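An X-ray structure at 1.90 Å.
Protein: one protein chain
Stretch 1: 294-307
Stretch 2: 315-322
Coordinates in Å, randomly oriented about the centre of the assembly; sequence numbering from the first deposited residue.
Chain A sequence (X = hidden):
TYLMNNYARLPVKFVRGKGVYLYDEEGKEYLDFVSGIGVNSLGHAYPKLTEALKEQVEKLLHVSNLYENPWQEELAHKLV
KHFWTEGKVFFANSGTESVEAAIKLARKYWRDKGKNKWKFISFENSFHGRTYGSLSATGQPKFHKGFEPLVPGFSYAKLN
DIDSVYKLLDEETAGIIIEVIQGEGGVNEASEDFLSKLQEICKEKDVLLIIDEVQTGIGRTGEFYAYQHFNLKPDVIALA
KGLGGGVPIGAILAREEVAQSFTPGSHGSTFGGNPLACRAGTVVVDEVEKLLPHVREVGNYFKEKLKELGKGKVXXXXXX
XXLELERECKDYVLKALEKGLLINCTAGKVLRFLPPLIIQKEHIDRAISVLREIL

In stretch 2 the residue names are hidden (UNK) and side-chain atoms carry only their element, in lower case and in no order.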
# COMPACT_ATOMS: atom_id res chain seq x y z
N HIS A 294 30.27 6.79 -0.99
CA HIS A 294 30.57 5.69 -0.08
C HIS A 294 29.98 4.38 -0.57
O HIS A 294 30.64 3.34 -0.53
CB HIS A 294 30.04 5.99 1.32
CG HIS A 294 30.79 7.07 2.03
ND1 HIS A 294 30.47 7.49 3.31
CD2 HIS A 294 31.85 7.83 1.65
CE1 HIS A 294 31.29 8.45 3.68
NE2 HIS A 294 32.14 8.68 2.69
N VAL A 295 28.73 4.43 -1.02
CA VAL A 295 28.07 3.23 -1.53
C VAL A 295 28.91 2.63 -2.65
O VAL A 295 29.15 1.43 -2.69
CB VAL A 295 26.66 3.58 -2.08
CG1 VAL A 295 26.05 2.37 -2.76
CG2 VAL A 295 25.77 4.05 -0.93
N ARG A 296 29.35 3.49 -3.57
CA ARG A 296 30.17 3.04 -4.70
C ARG A 296 31.47 2.40 -4.26
O ARG A 296 31.84 1.34 -4.77
CB ARG A 296 30.47 4.22 -5.63
CG ARG A 296 29.28 4.71 -6.45
CD ARG A 296 29.71 5.65 -7.57
NE ARG A 296 30.20 6.94 -7.08
CZ ARG A 296 29.42 7.99 -6.84
NH1 ARG A 296 28.11 7.92 -7.03
NH2 ARG A 296 29.95 9.13 -6.40
N GLU A 297 32.17 3.03 -3.32
CA GLU A 297 33.45 2.52 -2.84
C GLU A 297 33.35 1.23 -2.02
O GLU A 297 34.05 0.26 -2.30
CB GLU A 297 34.18 3.57 -2.01
CG GLU A 297 35.54 3.10 -1.51
CD GLU A 297 36.28 4.15 -0.71
OE1 GLU A 297 36.50 5.26 -1.25
OE2 GLU A 297 36.64 3.88 0.45
N VAL A 298 32.49 1.23 -1.00
CA VAL A 298 32.34 0.03 -0.19
C VAL A 298 31.72 -1.07 -1.06
O VAL A 298 32.04 -2.24 -0.91
CB VAL A 298 31.44 0.29 1.04
CG1 VAL A 298 31.46 -0.92 1.97
CG2 VAL A 298 31.90 1.54 1.77
N GLY A 299 30.85 -0.66 -1.98
CA GLY A 299 30.21 -1.61 -2.87
C GLY A 299 31.21 -2.34 -3.75
O GLY A 299 31.12 -3.56 -3.92
N ASN A 300 32.15 -1.60 -4.33
CA ASN A 300 33.16 -2.21 -5.20
C ASN A 300 34.06 -3.11 -4.37
O ASN A 300 34.47 -4.18 -4.81
CB ASN A 300 33.99 -1.13 -5.89
CG ASN A 300 33.16 -0.26 -6.81
OD1 ASN A 300 32.29 -0.76 -7.53
ND2 ASN A 300 33.43 1.04 -6.80
N TYR A 301 34.37 -2.67 -3.16
CA TYR A 301 35.21 -3.43 -2.23
C TYR A 301 34.55 -4.79 -1.99
O TYR A 301 35.17 -5.84 -2.16
CB TYR A 301 35.32 -2.68 -0.91
CG TYR A 301 36.17 -3.37 0.14
CD1 TYR A 301 37.56 -3.37 0.04
CD2 TYR A 301 35.58 -3.99 1.24
CE1 TYR A 301 38.35 -3.99 1.02
CE2 TYR A 301 36.36 -4.61 2.22
CZ TYR A 301 37.74 -4.60 2.10
OH TYR A 301 38.52 -5.21 3.06
N PHE A 302 33.28 -4.74 -1.61
CA PHE A 302 32.50 -5.94 -1.32
C PHE A 302 32.44 -6.88 -2.53
O PHE A 302 32.67 -8.08 -2.41
CB PHE A 302 31.08 -5.52 -0.88
CG PHE A 302 30.20 -6.67 -0.44
CD1 PHE A 302 30.73 -7.88 -0.03
CD2 PHE A 302 28.82 -6.49 -0.38
CE1 PHE A 302 29.90 -8.91 0.43
CE2 PHE A 302 27.98 -7.51 0.08
CZ PHE A 302 28.52 -8.72 0.48
N LYS A 303 32.14 -6.33 -3.71
CA LYS A 303 32.06 -7.14 -4.91
C LYS A 303 33.38 -7.88 -5.16
O LYS A 303 33.39 -9.07 -5.47
CB LYS A 303 31.70 -6.28 -6.12
CG LYS A 303 31.33 -7.07 -7.37
CD LYS A 303 30.79 -6.17 -8.47
CE LYS A 303 30.33 -6.98 -9.68
NZ LYS A 303 29.78 -6.11 -10.77
N GLU A 304 34.49 -7.17 -5.01
CA GLU A 304 35.80 -7.79 -5.23
C GLU A 304 36.07 -8.92 -4.25
O GLU A 304 36.61 -9.96 -4.63
CB GLU A 304 36.91 -6.74 -5.15
CG GLU A 304 36.91 -5.78 -6.33
CD GLU A 304 36.88 -6.51 -7.67
OE1 GLU A 304 37.80 -7.32 -7.93
OE2 GLU A 304 35.93 -6.27 -8.45
N LYS A 305 35.71 -8.72 -2.98
CA LYS A 305 35.93 -9.75 -1.97
C LYS A 305 35.07 -10.97 -2.27
O LYS A 305 35.50 -12.11 -2.06
CB LYS A 305 35.58 -9.20 -0.58
CG LYS A 305 36.45 -8.04 -0.13
CD LYS A 305 37.92 -8.43 -0.13
CE LYS A 305 38.81 -7.26 0.24
NZ LYS A 305 40.25 -7.63 0.32
N LEU A 306 33.86 -10.74 -2.78
CA LEU A 306 32.97 -11.84 -3.13
C LEU A 306 33.60 -12.66 -4.25
O LEU A 306 33.54 -13.89 -4.24
CB LEU A 306 31.61 -11.30 -3.57
CG LEU A 306 30.72 -10.74 -2.46
CD1 LEU A 306 29.44 -10.17 -3.06
CD2 LEU A 306 30.39 -11.85 -1.46
N LYS A 307 34.20 -11.97 -5.21
CA LYS A 307 34.86 -12.66 -6.33
C LYS A 307 36.03 -13.48 -5.79
O LYS A 307 36.30 -14.58 -6.27
CB LYS A 307 35.38 -11.64 -7.35
CG LYS A 307 34.31 -10.97 -8.19
CD LYS A 307 34.91 -9.88 -9.07
CE LYS A 307 33.85 -9.24 -9.96
NZ LYS A 307 34.36 -8.04 -10.67
N UNK A 315 27.36 -11.01 -9.20
CA UNK A 315 26.50 -10.15 -10.00
C UNK A 315 26.09 -8.91 -9.22
O UNK A 315 26.23 -8.86 -8.00
c UNK A 315 23.22 -12.74 -11.89
c UNK A 315 25.53 -12.31 -10.97
n UNK A 315 22.07 -13.69 -11.91
c UNK A 315 24.31 -13.22 -10.95
c UNK A 315 25.24 -10.92 -10.40
N UNK A 316 25.60 -7.90 -9.93
CA UNK A 316 25.15 -6.69 -9.27
C UNK A 316 26.03 -5.47 -9.42
O UNK A 316 27.08 -5.50 -10.06
N UNK A 317 25.59 -4.38 -8.80
CA UNK A 317 26.30 -3.12 -8.86
C UNK A 317 26.09 -2.39 -7.53
O UNK A 317 25.03 -2.53 -6.91
c UNK A 317 25.64 -0.19 -11.32
n UNK A 317 27.64 0.14 -13.28
c UNK A 317 26.61 -0.64 -13.55
c UNK A 317 26.43 -0.98 -10.28
n UNK A 317 26.53 -1.25 -14.73
c UNK A 317 25.75 -2.30 -10.02
n UNK A 317 25.65 -0.82 -12.64
N UNK A 318 27.09 -1.62 -7.10
CA UNK A 318 26.97 -0.89 -5.85
C UNK A 318 26.78 -1.83 -4.67
O UNK A 318 27.61 -2.72 -4.44
N UNK A 319 25.69 -1.65 -3.92
CA UNK A 319 25.41 -2.51 -2.78
C UNK A 319 24.22 -3.43 -3.04
O UNK A 319 23.51 -3.85 -2.12
c UNK A 319 25.19 -1.68 -1.50
c UNK A 319 26.16 -0.26 0.33
c UNK A 319 26.47 -1.06 -0.92
c UNK A 319 27.46 -2.18 -0.60
N UNK A 320 23.99 -3.72 -4.32
CA UNK A 320 22.95 -4.65 -4.72
C UNK A 320 23.76 -5.74 -5.40
O UNK A 320 23.98 -5.70 -6.62
c UNK A 320 20.82 -5.02 -6.01
c UNK A 320 21.96 -4.05 -5.71
c UNK A 320 18.84 -3.21 -6.37
s UNK A 320 19.63 -4.48 -7.23
N UNK A 321 24.23 -6.70 -4.62
CA UNK A 321 25.07 -7.76 -5.16
C UNK A 321 24.50 -9.15 -4.97
O UNK A 321 23.69 -9.39 -4.08
c UNK A 321 27.19 -6.34 -4.72
c UNK A 321 27.59 -6.20 -6.18
c UNK A 321 26.46 -7.67 -4.52
c UNK A 321 28.41 -6.27 -3.82
N UNK A 322 24.95 -10.07 -5.81
CA UNK A 322 24.49 -11.44 -5.72
C UNK A 322 25.62 -12.40 -6.03
O UNK A 322 26.56 -12.07 -6.76
O HOH W 1 29.63 -3.21 -6.53

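Position 315 carries four carbons in an unbranched row ending in a nitrogen. Its CA-to-CB bond points away from the helix 294-307, and the nitrogen is hydrogen-bonded elsewhere in the structure. This is lysine, Lys-315.

Position 316 has no side-chain atoms, so it is glycine. Its phi of 107° and psi of 180° would jam a CB against the preceding carbonyl, and such a CB would also lie 2.0 Å from the O of position 320. Gly-316 offers its carbonyl instead: Lys-303, extended with all four chi angles t, donates from NZ to Gly-316 O at 2.9 Å.

Position 317 shows three carbons, a nitrogen, then a carbon bearing two more nitrogens. It is arginine. Arg-317 points its CB away from the helix and opens a type II' turn that ends at position 320.

Position 318 is bare again: glycine. A phi of 61° favours it. Here the chain comes closest to the helix, with the CA atoms of Gly-299 and Gly-318 4.5 Å apart and Gly-299 CA 3.2 Å from Gly-318 O. A CB on Gly-299 would fall 2.5 Å from that oxygen, a clash. Water 1 sits 2.9 Å from Gly-318 O and 3.0 Å from Gly-299 O, able to donate to either, the second bond weak.

Position 319 has four carbons forked at the second: leucine. Its CA-to-CB bond runs sideways, but the end of the side chain comes nearer the helix. Leu-319 CG lies 3.9 Å from Val-295 CG1, and Leu-319 CD2 reaches Gly-299 CA at 3.6 Å.

Position 320 has two carbons, a sulfur and one carbon, unbranched: methionine. Met-320 does not reach the helix; its backbone pairs with Arg-317, N to O in each direction at 3.0 Å, closing the hairpin.

Position 321 again has four carbons forked at the second, and its CA-to-CB bond points toward the helix: leucine. Leu-321 CD1 meets Phe-302 CD2 at 3.5 Å and Leu-306 CD1 at 4.1 Å, while Leu-321 CD2 lies 3.9 Å from Lys-303 CD.

Position 322 has no side chain and is glycine. Gly-322 N donates to Lys-315 O and Lys-315 N to Gly-322 O, each at 2.8 Å.

The rule is a close glycine-to-glycine approach followed by two leucines. Gly-299 lets the turn approach the helix, Leu-319 packs against Val-295, and Leu-321 settles among Phe-302, Lys-303 and Leu-306. Lys-303 serves twice, its aliphatic stem packing on Leu-321 and its amine securing a strand carbonyl. Helix and strand 320-322 run nearly parallel, 2° apart.

Stretch 2 (315-322) KGRGLMLG
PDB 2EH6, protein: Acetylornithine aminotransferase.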